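Proton-dependent oligopeptide transporter family protein (Xanthomonas campestris, PDB 6EI3) probably couples the inward movement of protons to the uptake of small peptides across the cell membrane, as other transporters of the POT family do. Local coordinates at residues L34-G39 / D44-H49; I50-M55 / K309-V314; G74-I79 / K191-V196. One frame throughout, in Å; residues are numbered along the deposited sequence.

Overall arrangement
Contacts 1 and 2 lie one after the other on helix 40-60, their centres about 12 Å apart, and both border the same lipid, 78M of chain G. They touch where L35 meets I50 and K48 meets T312 and S311. Contact 1, buried but far from the chain's centre beside the lipid, ties a loop back to the helix it leads into by a carboxylate on backbone N-H groups. Contact 2 is buried more centrally and spans distant sequence, joining the two halves of the transporter through a histidine-serine bond. Contact 3, about 41 Å from contact 1 between centres, is partly exposed and works through stacking, with an arginine lying on a tyrosine beside another lipid.

Contact 1 of 3, residues L34-G39 / D44-H49; sequences LLQEVG and DAEAKH. With 78M ((2S)-2,3-dihydroxypropyl(7Z)-pentadec-7-enoate), chain G.
E46 reaches out from helix 40-60 and sets its carboxylate on the backbone of Q36 and E37, tying down the loop that joins the first two membrane helices of this major facilitator superfamily fold. The carboxylate spans two successive peptide N-H groups. Q36 N gives a nearly straight bond to E46 OE2 (2.9 Å, 169° at the hydrogen), which accepts it with its syn lone pair. E37 N meets E46 OE1 at 2.9 Å, also on the syn side but 22° out of the carboxylate plane. The side chain bridges the distance because CG stands anti to the backbone N (chi1 -169°) and the rest of the chain runs fully extended.

L35 supplies the apolar side of the grip. Its chain and that of E46 run past each other in opposite directions, so that L35 CB comes within 3.2 Å of E46 OE1, while farther out L35 CD2 lies 3.8 Å from E46 CG. The other methyl, L35 CD1, rests on the next residue of the helix, at 4.3 Å from A47 CB.

E37 passes its methylene over the same oxygen, with CG 3.3 Å from E46 OE1. Its chain bends at chi2, and its carboxylate stays out of contact with that of E46, a like charge that would be expected to repel it. R43, one turn before A47, takes the backbone O of E37 as a further tie between loop and helix. The glycerol head of the lipid 78M of chain G lies near E46 OE2 and Q36 OE1. A bound water completes the setting of the glutamate, donating to E46 OE2 at 2.6 Å and to the carbonyl L34 O at 2.7 Å.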
loop_
_atom_site.group_PDB
_atom_site.type_symbol
_atom_site.label_atom_id
_atom_site.label_comp_id
_atom_site.label_asym_id
_atom_site.label_seq_id
_atom_site.Cartn_x
_atom_site.Cartn_y
_atom_site.Cartn_z
ATOM N N LEU A 34 20.826 8.577 13.295
ATOM C CA LEU A 34 20.630 7.260 12.687
ATOM C C LEU A 34 20.920 7.217 11.185
ATOM O O LEU A 34 21.051 6.117 10.646
ATOM C CB LEU A 34 19.221 6.694 12.997
ATOM C CG LEU A 34 18.821 6.596 14.506
ATOM C CD1 LEU A 34 17.475 5.896 14.679
ATOM C CD2 LEU A 34 19.873 5.863 15.333
ATOM N N LEU A 35 21.047 8.390 10.516
ATOM C CA LEU A 35 21.357 8.447 9.079
ATOM C C LEU A 35 22.861 8.501 8.904
ATOM O O LEU A 35 23.536 9.221 9.635
ATOM C CB LEU A 35 20.663 9.637 8.366
ATOM C CG LEU A 35 19.122 9.723 8.465
ATOM C CD1 LEU A 35 18.590 10.905 7.684
ATOM C CD2 LEU A 35 18.437 8.450 7.937
ATOM N N GLN A 36 23.402 7.712 7.972
ATOM C CA GLN A 36 24.853 7.704 7.781
ATOM C C GLN A 36 25.321 8.762 6.775
ATOM O O GLN A 36 26.490 9.116 6.782
ATOM C CB GLN A 36 25.373 6.296 7.445
ATOM C CG GLN A 36 24.899 5.697 6.128
ATOM C CD GLN A 36 24.917 4.180 6.110
ATOM O OE1 GLN A 36 24.330 3.556 5.222
ATOM N NE2 GLN A 36 25.555 3.547 7.095
ATOM N N GLU A 37 24.409 9.292 5.943
ATOM C CA GLU A 37 24.766 10.342 4.979
ATOM C C GLU A 37 25.017 11.681 5.696
ATOM O O GLU A 37 24.460 11.915 6.772
ATOM C CB GLU A 37 23.654 10.518 3.918
ATOM C CG GLU A 37 23.458 9.327 2.995
ATOM C CD GLU A 37 24.629 8.965 2.103
ATOM O OE1 GLU A 37 25.441 9.857 1.761
ATOM O OE2 GLU A 37 24.721 7.776 1.728
ATOM N N VAL A 38 25.818 12.560 5.089
ATOM C CA VAL A 38 26.110 13.864 5.699
ATOM C C VAL A 38 25.503 15.048 4.907
ATOM O O VAL A 38 25.129 16.049 5.520
ATOM C CB VAL A 38 27.610 14.093 6.029
ATOM C CG1 VAL A 38 28.092 13.107 7.095
ATOM C CG2 VAL A 38 28.495 14.035 4.786
ATOM N N GLY A 39 25.420 14.928 3.583
ATOM C CA GLY A 39 24.869 15.978 2.732
ATOM C C GLY A 39 23.354 16.031 2.821
ATOM O O GLY A 39 22.713 14.989 2.943
ATOM N N ASP A 44 18.061 13.283 2.680
ATOM C CA ASP A 44 16.651 13.229 2.261
ATOM C C ASP A 44 16.387 11.885 1.587
ATOM O O ASP A 44 15.373 11.251 1.863
ATOM C CB ASP A 44 16.310 14.353 1.257
ATOM C CG ASP A 44 16.197 15.739 1.839
ATOM O OD1 ASP A 44 16.115 15.857 3.075
ATOM O OD2 ASP A 44 16.194 16.715 1.050
ATOM N N ALA A 45 17.300 11.473 0.678
ATOM C CA ALA A 45 17.189 10.198 -0.037
ATOM C C ALA A 45 17.248 9.021 0.946
ATOM O O ALA A 45 16.449 8.092 0.835
ATOM C CB ALA A 45 18.296 10.080 -1.069
ATOM N N GLU A 46 18.183 9.073 1.917
ATOM C CA GLU A 46 18.325 8.038 2.933
ATOM C C GLU A 46 17.070 7.906 3.796
ATOM O O GLU A 46 16.635 6.781 4.034
ATOM C CB GLU A 46 19.566 8.265 3.786
ATOM C CG GLU A 46 19.918 7.080 4.675
ATOM C CD GLU A 46 21.113 7.292 5.578
ATOM O OE1 GLU A 46 21.683 8.405 5.574
ATOM O OE2 GLU A 46 21.496 6.332 6.279
ATOM N N ALA A 47 16.466 9.038 4.234
ATOM C CA ALA A 47 15.245 8.988 5.042
ATOM C C ALA A 47 14.102 8.400 4.229
ATOM O O ALA A 47 13.383 7.558 4.754
ATOM C CB ALA A 47 14.875 10.371 5.576
ATOM N N LYS A 48 13.993 8.758 2.917
ATOM C CA LYS A 48 12.954 8.208 2.019
ATOM C C LYS A 48 13.177 6.693 1.851
ATOM O O LYS A 48 12.217 5.925 1.852
ATOM C CB LYS A 48 13.019 8.855 0.633
ATOM C CG LYS A 48 12.546 10.287 0.577
ATOM C CD LYS A 48 12.731 10.804 -0.837
ATOM C CE LYS A 48 12.641 12.300 -0.890
ATOM N NZ LYS A 48 12.764 12.781 -2.294
ATOM N N HIS A 49 14.452 6.283 1.713
ATOM C CA HIS A 49 14.830 4.888 1.515
ATOM C C HIS A 49 14.315 4.032 2.641
ATOM O O HIS A 49 13.701 3.017 2.369
ATOM C CB HIS A 49 16.350 4.723 1.350
ATOM C CG HIS A 49 16.696 3.478 0.604
ATOM N ND1 HIS A 49 16.698 3.444 -0.789
ATOM C CD2 HIS A 49 16.927 2.232 1.075
ATOM C CE1 HIS A 49 16.977 2.192 -1.112
ATOM N NE2 HIS A 49 17.106 1.424 -0.024
HETATM O O21 78M G . 21.159 3.124 2.249
HETATM C C20 78M G . 21.369 2.253 3.354
HETATM C C18 78M G . 20.136 2.190 4.226
HETATM O O19 78M G . 20.000 3.399 4.979
HETATM C C17 78M G . 20.134 1.003 5.165
HETATM O O2 78M G . 18.840 0.360 5.041
HETATM C C1 78M G . 17.865 0.709 5.892
HETATM O O1 78M G . 17.947 1.618 6.672
HETATM C C2 78M G . 16.654 -0.157 5.718
HETATM C C3 78M G . 15.875 -0.412 6.999
HETATM C C4 78M G . 14.394 -0.564 6.725
HETATM C C5 78M G . 13.609 -1.263 7.812
HETATM C C6 78M G . 12.277 -1.831 7.328
HETATM C C7 78M G . 12.413 -3.170 6.676
HETATM C C8 78M G . 11.434 -3.911 6.193
HETATM C C9 78M G . 11.578 -5.261 5.564
HETATM C C10 78M G . 11.554 -5.228 4.043
HETATM C C11 78M G . 11.251 -6.575 3.404
HETATM C C12 78M G . 11.213 -6.510 1.894
HETATM C C13 78M G . 10.616 -7.717 1.200
HETATM C C15 78M G . 10.023 -8.728 -1.039
HETATM C C14 78M G . 10.422 -7.488 -0.284
HETATM O O HOH W 1 20.966 4.789 8.331
#

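Contact 2 of 3, residues I50-M55 / K309-V314; sequences ILHSFM and KASTWV. With 78M ((2S)-2,3-dihydroxypropyl(7Z)-pentadec-7-enoate), chain G.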
loop_
_atom_site.group_PDB
_atom_site.type_symbol
_atom_site.label_atom_id
_atom_site.label_comp_id
_atom_site.label_asym_id
_atom_site.label_seq_id
_atom_site.Cartn_x
_atom_site.Cartn_y
_atom_site.Cartn_z
ATOM N N ILE A 50 14.500 4.479 3.901
ATOM C CA ILE A 50 14.022 3.779 5.087
ATOM C C ILE A 50 12.476 3.685 5.135
ATOM O O ILE A 50 11.933 2.609 5.397
ATOM C CB ILE A 50 14.624 4.435 6.368
ATOM C CG1 ILE A 50 16.160 4.295 6.386
ATOM C CG2 ILE A 50 14.000 3.833 7.648
ATOM C CD1 ILE A 50 16.912 5.332 7.249
ATOM N N LEU A 51 11.780 4.818 4.950
ATOM C CA LEU A 51 10.312 4.879 5.003
ATOM C C LEU A 51 9.687 3.961 3.940
ATOM O O LEU A 51 8.787 3.171 4.240
ATOM C CB LEU A 51 9.877 6.357 4.799
ATOM C CG LEU A 51 8.376 6.773 4.899
ATOM C CD1 LEU A 51 7.594 6.454 3.610
ATOM C CD2 LEU A 51 7.682 6.235 6.149
ATOM N N HIS A 52 10.152 4.092 2.695
ATOM C CA HIS A 52 9.604 3.330 1.589
ATOM C C HIS A 52 10.011 1.849 1.668
ATOM O O HIS A 52 9.211 1.007 1.262
ATOM C CB HIS A 52 9.942 4.018 0.250
ATOM C CG HIS A 52 9.222 5.325 0.133
ATOM N ND1 HIS A 52 7.857 5.378 -0.131
ATOM C CD2 HIS A 52 9.678 6.589 0.302
ATOM C CE1 HIS A 52 7.522 6.655 -0.060
ATOM N NE2 HIS A 52 8.587 7.423 0.161
ATOM N N SER A 53 11.180 1.518 2.277
ATOM C CA SER A 53 11.562 0.107 2.516
ATOM C C SER A 53 10.610 -0.494 3.569
ATOM O O SER A 53 10.173 -1.638 3.433
ATOM C CB SER A 53 13.006 0.000 3.014
ATOM O OG SER A 53 13.875 0.317 1.947
ATOM N N PHE A 54 10.308 0.282 4.616
ATOM C CA PHE A 54 9.348 -0.072 5.672
ATOM C C PHE A 54 7.940 -0.354 5.057
ATOM O O PHE A 54 7.333 -1.376 5.367
ATOM C CB PHE A 54 9.266 1.070 6.713
ATOM C CG PHE A 54 8.174 0.902 7.735
ATOM C CD1 PHE A 54 8.325 0.014 8.799
ATOM C CD2 PHE A 54 6.997 1.632 7.643
ATOM C CE1 PHE A 54 7.311 -0.140 9.750
ATOM C CE2 PHE A 54 5.971 1.460 8.579
ATOM C CZ PHE A 54 6.133 0.576 9.622
ATOM N N MET A 55 7.433 0.567 4.194
ATOM C CA MET A 55 6.154 0.415 3.483
ATOM C C MET A 55 6.157 -0.867 2.620
ATOM O O MET A 55 5.157 -1.585 2.570
ATOM C CB MET A 55 5.845 1.657 2.639
ATOM C CG MET A 55 5.462 2.891 3.491
ATOM S SD MET A 55 4.126 2.554 4.688
ATOM C CE MET A 55 2.764 2.371 3.578
ATOM N N LYS A 309 3.653 11.222 0.585
ATOM C CA LYS A 309 3.150 12.307 1.444
ATOM C C LYS A 309 3.776 12.221 2.868
ATOM O O LYS A 309 3.875 13.236 3.581
ATOM C CB LYS A 309 1.612 12.358 1.475
ATOM C CG LYS A 309 0.949 11.150 2.073
ATOM C CD LYS A 309 -0.527 11.073 1.680
ATOM C CE LYS A 309 -1.243 10.032 2.502
ATOM N NZ LYS A 309 -0.636 8.685 2.353
ATOM N N ALA A 310 4.250 11.015 3.237
ATOM C CA ALA A 310 4.866 10.781 4.537
ATOM C C ALA A 310 6.398 10.937 4.461
ATOM O O ALA A 310 7.073 10.797 5.466
ATOM C CB ALA A 310 4.477 9.387 5.063
ATOM N N SER A 311 6.940 11.231 3.274
ATOM C CA SER A 311 8.378 11.340 3.141
ATOM C C SER A 311 8.761 12.633 2.414
ATOM O O SER A 311 9.000 13.643 3.071
ATOM C CB SER A 311 8.947 10.083 2.483
ATOM O OG SER A 311 8.502 9.924 1.145
ATOM N N THR A 312 8.731 12.625 1.076
ATOM C CA THR A 312 9.019 13.778 0.238
ATOM C C THR A 312 8.203 15.037 0.655
ATOM O O THR A 312 8.771 16.122 0.734
ATOM C CB THR A 312 8.763 13.404 -1.228
ATOM O OG1 THR A 312 9.574 12.271 -1.591
ATOM C CG2 THR A 312 9.017 14.563 -2.173
ATOM N N TRP A 313 6.885 14.896 0.897
ATOM C CA TRP A 313 6.083 16.079 1.261
ATOM C C TRP A 313 6.414 16.600 2.652
ATOM O O TRP A 313 6.379 17.810 2.877
ATOM C CB TRP A 313 4.592 15.808 1.147
ATOM C CG TRP A 313 4.090 15.588 -0.258
ATOM C CD1 TRP A 313 4.819 15.253 -1.363
ATOM C CD2 TRP A 313 2.718 15.617 -0.673
ATOM N NE1 TRP A 313 3.988 15.133 -2.457
ATOM C CE2 TRP A 313 2.689 15.329 -2.055
ATOM C CE3 TRP A 313 1.513 15.923 -0.020
ATOM C CZ2 TRP A 313 1.498 15.307 -2.791
ATOM C CZ3 TRP A 313 0.331 15.918 -0.747
ATOM C CH2 TRP A 313 0.331 15.632 -2.122
ATOM N N VAL A 314 6.727 15.697 3.584
ATOM C CA VAL A 314 7.122 16.112 4.946
ATOM C C VAL A 314 8.412 16.918 4.876
ATOM O O VAL A 314 8.506 17.987 5.495
ATOM C CB VAL A 314 7.219 14.925 5.951
ATOM C CG1 VAL A 314 7.896 15.357 7.247
ATOM C CG2 VAL A 314 5.839 14.334 6.241
HETATM O O21 78M G . 21.159 3.124 2.249
HETATM C C20 78M G . 21.369 2.253 3.354
HETATM C C18 78M G . 20.136 2.190 4.226
HETATM O O19 78M G . 20.000 3.399 4.979
HETATM C C17 78M G . 20.134 1.003 5.165
HETATM O O2 78M G . 18.840 0.360 5.041
HETATM C C1 78M G . 17.865 0.709 5.892
HETATM O O1 78M G . 17.947 1.618 6.672
HETATM C C2 78M G . 16.654 -0.157 5.718
HETATM C C3 78M G . 15.875 -0.412 6.999
HETATM C C4 78M G . 14.394 -0.564 6.725
HETATM C C5 78M G . 13.609 -1.263 7.812
HETATM C C6 78M G . 12.277 -1.831 7.328
HETATM C C7 78M G . 12.413 -3.170 6.676
HETATM C C8 78M G . 11.434 -3.911 6.193
HETATM C C9 78M G . 11.578 -5.261 5.564
HETATM C C10 78M G . 11.554 -5.228 4.043
HETATM C C11 78M G . 11.251 -6.575 3.404
HETATM C C12 78M G . 11.213 -6.510 1.894
HETATM C C13 78M G . 10.616 -7.717 1.200
HETATM C C15 78M G . 10.023 -8.728 -1.039
HETATM C C14 78M G . 10.422 -7.488 -0.284
#
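H52 NE2 and S311 OG share a hydrogen bond of 2.7 Å, with an angle of 151°, in which either may be the donor. The hydroxyl sits at the edge of the imidazole, near the ring plane. S311 OG gets there by lying between its own backbone N and carbonyl carbon (chi1 65°). Although S311 is the N-cap residue of helix 312-317, its hydroxyl makes no capping bond and is turned to the histidine instead.

L51 packs beside this bond. Its CD1 lies 4.0 Å from S311 CB, and the same methyl sits 3.6 Å above the plane of the H52 ring, over its centre, so that it covers one face of the imidazole. A310 adds its carbonyl O at 4.3 Å from L51 CG.

The second shell fixes the ring from its other nitrogen, since H52 ND1 is bonded to N445 OD1. By family comparison H52 probably matches the histidine of the second membrane helix implicated in proton coupling in mammalian peptide transporters. The same helix turn meets the lipid 78M of chain G, with I50 CG1 3.2 Å from its O1.

The bond thus joins helix 40-60 of the N-terminal bundle to the start of helix 312-317 in the C-terminal one. Helix 430-456 packs against H52 through V448 and L449, helix 4-22 touches L51 through R22, and helix 400-424 backs K309 and W313.

Contact 3 of 3, residues G74-I79 / K191-V196; sequences GKYTTI and KRYVRV. With 78M ((2S)-2,3-dihydroxypropyl(7Z)-pentadec-7-enoate), chain B.
Y76 receives the guanidinium of R195 on one face of its ring at the kink of helix 62-95, where the sequence up to G74 and K75 matches motif A of the major facilitator superfamily. With CG anti to the backbone N (chi1 175°), the ring swings out toward the loop 191-196.

Y76 CB touches R195 CD at 4.1 Å. Beyond it the guanidinium lies flat on the ring: Y76 CG is 3.9 Å from R195 CZ, and Y76 CD2 is 3.3 Å from R195 NH1. The stack is also a cation-pi contact, with R195 CZ 4.0 Å from the ring centroid and the planes 30° apart. Along the CD1-CE1 side Y193 comes rim to rim, Y76 CD1 standing 3.7 Å from Y193 CD2 and the planes inclined at 46°. On the other side Y76 CE2 meets O21 of the lipid 78M of chain B near the ring plane, at 3.3 Å. Farther on, Y76 CZ lies 4.1 Å from R195 NH2.

R195 NH2 binds R190 O, and Y193 OH binds the O of F186, whose ring also meets that of Y76. T77 OG1 is bonded to the same lipid O21 and to a water that accepts from R195 NH1 at 3.0 Å.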
loop_
_atom_site.group_PDB
_atom_site.type_symbol
_atom_site.label_atom_id
_atom_site.label_comp_id
_atom_site.label_asym_id
_atom_site.label_seq_id
_atom_site.Cartn_x
_atom_site.Cartn_y
_atom_site.Cartn_z
ATOM N N GLY A 74 -4.609 -21.002 11.724
ATOM C CA GLY A 74 -5.864 -20.283 11.887
ATOM C C GLY A 74 -5.552 -18.818 12.173
ATOM O O GLY A 74 -4.422 -18.471 12.509
ATOM N N LYS A 75 -6.529 -17.960 12.036
ATOM C CA LYS A 75 -6.364 -16.510 12.161
ATOM C C LYS A 75 -6.091 -16.014 13.574
ATOM O O LYS A 75 -5.247 -15.136 13.732
ATOM C CB LYS A 75 -7.580 -15.799 11.560
ATOM C CG LYS A 75 -7.655 -15.957 10.042
ATOM C CD LYS A 75 -8.936 -15.372 9.487
ATOM C CE LYS A 75 -9.347 -16.141 8.266
ATOM N NZ LYS A 75 -10.605 -16.886 8.488
ATOM N N TYR A 76 -6.779 -16.557 14.597
ATOM C CA TYR A 76 -6.535 -16.115 15.979
ATOM C C TYR A 76 -5.059 -16.215 16.391
ATOM O O TYR A 76 -4.496 -15.230 16.877
ATOM C CB TYR A 76 -7.408 -16.863 17.019
ATOM C CG TYR A 76 -7.027 -16.461 18.426
ATOM C CD1 TYR A 76 -7.406 -15.223 18.945
ATOM C CD2 TYR A 76 -6.195 -17.264 19.201
ATOM C CE1 TYR A 76 -6.991 -14.809 20.212
ATOM C CE2 TYR A 76 -5.784 -16.868 20.473
ATOM C CZ TYR A 76 -6.194 -15.642 20.978
ATOM O OH TYR A 76 -5.780 -15.236 22.216
ATOM N N THR A 77 -4.471 -17.421 16.266
ATOM C CA THR A 77 -3.075 -17.685 16.665
ATOM C C THR A 77 -2.082 -16.826 15.877
ATOM O O THR A 77 -1.144 -16.294 16.455
ATOM C CB THR A 77 -2.781 -19.189 16.537
ATOM O OG1 THR A 77 -3.642 -19.874 17.442
ATOM C CG2 THR A 77 -1.320 -19.552 16.843
ATOM N N THR A 78 -2.293 -16.710 14.573
ATOM C CA THR A 78 -1.424 -15.952 13.679
ATOM C C THR A 78 -1.471 -14.467 14.052
ATOM O O THR A 78 -0.411 -13.846 14.182
ATOM C CB THR A 78 -1.789 -16.258 12.222
ATOM O OG1 THR A 78 -1.845 -17.676 12.070
ATOM C CG2 THR A 78 -0.771 -15.688 11.229
ATOM N N ILE A 79 -2.684 -13.931 14.321
ATOM C CA ILE A 79 -2.843 -12.535 14.742
ATOM C C ILE A 79 -2.072 -12.290 16.030
ATOM O O ILE A 79 -1.326 -11.314 16.107
ATOM C CB ILE A 79 -4.335 -12.050 14.851
ATOM C CG1 ILE A 79 -4.986 -11.972 13.449
ATOM C CG2 ILE A 79 -4.378 -10.639 15.544
ATOM C CD1 ILE A 79 -6.561 -11.969 13.441
ATOM N N LYS A 191 -11.583 -16.344 24.495
ATOM C CA LYS A 191 -12.522 -17.404 24.856
ATOM C C LYS A 191 -13.885 -17.282 24.169
ATOM O O LYS A 191 -14.649 -18.239 24.181
ATOM C CB LYS A 191 -12.689 -17.501 26.386
ATOM C CG LYS A 191 -11.391 -17.776 27.139
ATOM C CD LYS A 191 -11.618 -17.897 28.645
ATOM C CE LYS A 191 -10.344 -17.766 29.447
ATOM N NZ LYS A 191 -9.387 -18.874 29.178
ATOM N N ARG A 192 -14.167 -16.129 23.553
ATOM C CA ARG A 192 -15.438 -15.817 22.894
ATOM C C ARG A 192 -15.380 -15.960 21.364
ATOM O O ARG A 192 -16.433 -16.042 20.733
ATOM C CB ARG A 192 -15.843 -14.363 23.227
ATOM C CG ARG A 192 -16.072 -14.058 24.707
ATOM C CD ARG A 192 -16.529 -12.616 24.860
ATOM N NE ARG A 192 -16.407 -12.123 26.233
ATOM C CZ ARG A 192 -17.248 -11.263 26.800
ATOM N NH1 ARG A 192 -18.294 -10.801 26.125
ATOM N NH2 ARG A 192 -17.056 -10.865 28.051
ATOM N N TYR A 193 -14.176 -15.959 20.761
ATOM C CA TYR A 193 -14.090 -16.025 19.297
ATOM C C TYR A 193 -14.529 -17.326 18.650
ATOM O O TYR A 193 -14.346 -18.411 19.210
ATOM C CB TYR A 193 -12.686 -15.702 18.793
ATOM C CG TYR A 193 -12.151 -14.353 19.213
ATOM C CD1 TYR A 193 -12.941 -13.209 19.132
ATOM C CD2 TYR A 193 -10.845 -14.215 19.676
ATOM C CE1 TYR A 193 -12.449 -11.963 19.530
ATOM C CE2 TYR A 193 -10.330 -12.974 20.028
ATOM C CZ TYR A 193 -11.142 -11.853 19.973
ATOM O OH TYR A 193 -10.638 -10.644 20.366
ATOM N N VAL A 194 -15.059 -17.184 17.421
ATOM C CA VAL A 194 -15.368 -18.248 16.481
ATOM C C VAL A 194 -14.012 -18.536 15.796
ATOM O O VAL A 194 -13.401 -17.608 15.264
ATOM C CB VAL A 194 -16.457 -17.809 15.450
ATOM C CG1 VAL A 194 -16.648 -18.877 14.357
ATOM C CG2 VAL A 194 -17.790 -17.534 16.166
ATOM N N ARG A 195 -13.532 -19.812 15.820
ATOM C CA ARG A 195 -12.253 -20.158 15.173
ATOM C C ARG A 195 -12.584 -21.198 14.113
ATOM O O ARG A 195 -12.757 -22.383 14.421
ATOM C CB ARG A 195 -11.200 -20.649 16.187
ATOM C CG ARG A 195 -10.827 -19.594 17.212
ATOM C CD ARG A 195 -9.770 -20.057 18.187
ATOM N NE ARG A 195 -9.842 -19.281 19.428
ATOM C CZ ARG A 195 -8.905 -19.276 20.371
ATOM N NH1 ARG A 195 -7.798 -19.983 20.218
ATOM N NH2 ARG A 195 -9.065 -18.545 21.468
ATOM N N VAL A 196 -12.764 -20.723 12.873
ATOM C CA VAL A 196 -13.240 -21.568 11.757
ATOM C C VAL A 196 -12.169 -22.561 11.275
ATOM O O VAL A 196 -10.992 -22.328 11.540
ATOM C CB VAL A 196 -13.817 -20.712 10.590
ATOM C CG1 VAL A 196 -14.988 -19.853 11.057
ATOM C CG2 VAL A 196 -12.730 -19.851 9.924
HETATM O O21 78M B . -3.471 -19.178 20.074
HETATM C C20 78M B . -2.340 -19.935 20.480
HETATM C C18 78M B . -1.212 -19.030 20.920
HETATM O O19 78M B . 0.013 -19.771 20.958
HETATM C C17 78M B . -1.475 -18.401 22.266
HETATM O O2 78M B . -0.418 -17.431 22.458
HETATM C C1 78M B . -0.526 -16.593 23.496
HETATM O O1 78M B . -1.489 -16.536 24.217
HETATM C C2 78M B . 0.718 -15.760 23.647
HETATM C C3 78M B . 0.637 -14.647 24.692
HETATM C C4 78M B . -0.255 -13.481 24.280
HETATM C C5 78M B . -0.184 -12.288 25.216
HETATM C C6 78M B . -1.313 -11.281 25.021
HETATM C C7 78M B . -1.048 -9.941 25.645
HETATM C C8 78M B . -1.267 -9.551 26.897
HETATM C C9 78M B . -1.826 -10.350 28.046
HETATM C C10 78M B . -1.990 -9.519 29.325
HETATM C C11 78M B . -3.243 -8.650 29.354
HETATM C C12 78M B . -3.187 -7.488 30.336
HETATM C C13 78M B . -4.511 -6.746 30.498
HETATM C C15 78M B . -4.085 -4.229 30.236
HETATM C C14 78M B . -4.413 -5.383 31.179
HETATM O O HOH W 2 -6.442 -21.125 17.853
#